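Local coordinates for 16S rRNA methyltransferase (PDB 3MQ2), which methylates the N1 position of adenine 1408 in 16S rRNA, using S-adenosyl-L-methionine, and so confers resistance to aminoglycosides such as kanamycin and apramycin, at residues R6-R11 with K70-P75. Numbering follows the deposited sequence.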
loop_
_atom_site.group_PDB
_atom_site.type_symbol
_atom_site.label_atom_id
_atom_site.label_comp_id
_atom_site.label_asym_id
_atom_site.label_seq_id
_atom_site.Cartn_x
_atom_site.Cartn_y
_atom_site.Cartn_z
ATOM N N ARG A 6 5.737 -15.475 -5.277
ATOM C CA ARG A 6 4.634 -15.030 -6.114
ATOM C C ARG A 6 3.372 -15.814 -5.800
ATOM O O ARG A 6 3.410 -17.031 -5.612
ATOM C CB ARG A 6 4.979 -15.144 -7.606
ATOM C CG ARG A 6 3.836 -14.675 -8.506
ATOM C CD ARG A 6 4.201 -14.683 -9.983
ATOM N NE ARG A 6 3.066 -14.180 -10.769
ATOM C CZ ARG A 6 2.878 -14.406 -12.065
ATOM N NH1 ARG A 6 3.754 -15.124 -12.764
ATOM N NH2 ARG A 6 1.804 -13.907 -12.665
ATOM N N VAL A 7 2.258 -15.100 -5.729
ATOM C CA VAL A 7 0.958 -15.728 -5.548
ATOM C C VAL A 7 0.180 -15.724 -6.852
ATOM O O VAL A 7 -0.002 -14.674 -7.479
ATOM C CB VAL A 7 0.133 -15.019 -4.467
ATOM C CG1 VAL A 7 -1.283 -15.610 -4.413
ATOM C CG2 VAL A 7 0.830 -15.167 -3.106
ATOM N N VAL A 8 -0.275 -16.907 -7.267
ATOM C CA VAL A 8 -1.193 -17.019 -8.409
ATOM C C VAL A 8 -2.293 -18.019 -8.061
ATOM O O VAL A 8 -2.055 -19.223 -8.005
ATOM C CB VAL A 8 -0.488 -17.444 -9.714
ATOM C CG1 VAL A 8 -1.504 -17.572 -10.840
ATOM C CG2 VAL A 8 0.604 -16.434 -10.103
ATOM N N GLY A 9 -3.498 -17.512 -7.827
ATOM C CA GLY A 9 -4.569 -18.343 -7.310
ATOM C C GLY A 9 -4.142 -18.958 -5.988
ATOM O O GLY A 9 -3.688 -18.254 -5.083
ATOM N N LYS A 10 -4.269 -20.274 -5.870
ATOM C CA LYS A 10 -3.868 -20.945 -4.635
ATOM C C LYS A 10 -2.402 -21.370 -4.655
ATOM O O LYS A 10 -1.916 -21.991 -3.709
ATOM C CB LYS A 10 -4.747 -22.167 -4.376
ATOM C CG LYS A 10 -6.218 -21.842 -4.217
ATOM C CD LYS A 10 -7.015 -23.094 -3.899
ATOM C CE LYS A 10 -8.471 -22.760 -3.630
ATOM N NZ LYS A 10 -9.291 -23.979 -3.374
ATOM N N ARG A 11 -1.704 -21.056 -5.737
ATOM C CA ARG A 11 -0.303 -21.453 -5.863
ATOM C C ARG A 11 0.627 -20.362 -5.361
ATOM O O ARG A 11 0.405 -19.177 -5.618
ATOM C CB ARG A 11 0.037 -21.759 -7.325
ATOM C CG ARG A 11 1.489 -22.140 -7.558
ATOM C CD ARG A 11 1.797 -22.280 -9.045
ATOM N NE ARG A 11 3.171 -22.707 -9.284
ATOM C CZ ARG A 11 3.676 -22.975 -10.484
ATOM N NH1 ARG A 11 2.913 -22.866 -11.565
ATOM N NH2 ARG A 11 4.945 -23.350 -10.601
ATOM N N LYS A 70 -6.645 -14.230 -12.039
ATOM C CA LYS A 70 -7.136 -13.484 -13.190
ATOM C C LYS A 70 -6.000 -12.711 -13.857
ATOM O O LYS A 70 -5.869 -12.713 -15.079
ATOM C CB LYS A 70 -8.240 -12.526 -12.752
ATOM C CG LYS A 70 -8.754 -11.620 -13.855
ATOM C CD LYS A 70 -9.975 -10.855 -13.376
ATOM C CE LYS A 70 -10.659 -10.119 -14.513
ATOM N NZ LYS A 70 -11.922 -9.477 -14.053
ATOM N N ALA A 71 -5.163 -12.069 -13.045
ATOM C CA ALA A 71 -4.071 -11.260 -13.574
ATOM C C ALA A 71 -3.038 -12.104 -14.310
ATOM O O ALA A 71 -2.315 -11.596 -15.165
ATOM C CB ALA A 71 -3.402 -10.453 -12.445
ATOM N N ALA A 72 -2.967 -13.389 -13.972
ATOM C CA ALA A 72 -1.983 -14.284 -14.577
ATOM C C ALA A 72 -2.541 -15.002 -15.799
ATOM O O ALA A 72 -1.844 -15.800 -16.429
ATOM C CB ALA A 72 -1.486 -15.294 -13.557
ATOM N N ALA A 73 -3.795 -14.708 -16.130
ATOM C CA ALA A 73 -4.465 -15.335 -17.265
ATOM C C ALA A 73 -4.086 -14.621 -18.552
ATOM O O ALA A 73 -3.303 -13.678 -18.535
ATOM C CB ALA A 73 -5.973 -15.312 -17.069
ATOM N N LYS A 74 -4.628 -15.078 -19.675
ATOM C CA LYS A 74 -4.380 -14.380 -20.927
ATOM C C LYS A 74 -5.055 -13.017 -20.893
ATOM O O LYS A 74 -6.064 -12.837 -20.207
ATOM C CB LYS A 74 -4.864 -15.212 -22.116
ATOM C CG LYS A 74 -3.988 -16.423 -22.393
ATOM C CD LYS A 74 -4.525 -17.260 -23.537
ATOM C CE LYS A 74 -3.609 -18.441 -23.827
ATOM N NZ LYS A 74 -4.139 -19.290 -24.930
ATOM N N PRO A 75 -4.492 -12.045 -21.625
ATOM C CA PRO A 75 -5.013 -10.674 -21.690
ATOM C C PRO A 75 -6.514 -10.610 -21.952
ATOM O O PRO A 75 -7.194 -9.790 -21.344
ATOM C CB PRO A 75 -4.251 -10.074 -22.872
ATOM C CG PRO A 75 -2.954 -10.805 -22.868
ATOM C CD PRO A 75 -3.277 -12.209 -22.443
#
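Arg6 and Val8, on the N-terminal beta hairpin, meet Ala72 in a small surface contact of van der Waals type, where the hairpin packs against the residue just past the C-terminal end of helix 65-71 at the periphery of the Rossmann-like methyltransferase fold. The hairpin pairs strands 5-8 and 11-14, and its tight type II' turn runs from Val8 to Arg11, closed by backbone hydrogen bonds from Arg11 N to Val8 O and from Val8 N to Arg11 O. Gly9 takes up the positive phi of 58° that this turn needs at its second position. Across from it, the chain leaves the helix through Ala72, and the backbone hydrogen bond from Ala73 N to Lys70 O, 3.1 Å long, closes this last bend. The methyl of Ala72 points at the hairpin and is met by two side chains that project from the same side of strand 5-8. Arg6 reaches it with an extended chain, CG lying anti to the backbone N (chi1 -180°), which carries NH2 to 3.7 Å from Ala72 CB; the methyl stands oblique to the guanidinium. Within the hairpin, Val8 CG2 lies over one face of that group, 3.3 Å above its plane and off its centre on the NE side. Gly9 N is hydrogen-bonded to Ser68 OG of the helix; Val7 and Ala71 pack in turn on strand 83-87, an outermost strand of the central sheet. The joint lies away from the cofactor pocket and buries just 97 Å² in all, with its closest approach, 3.5 Å, between Val8 CG1 and Ala72 CB.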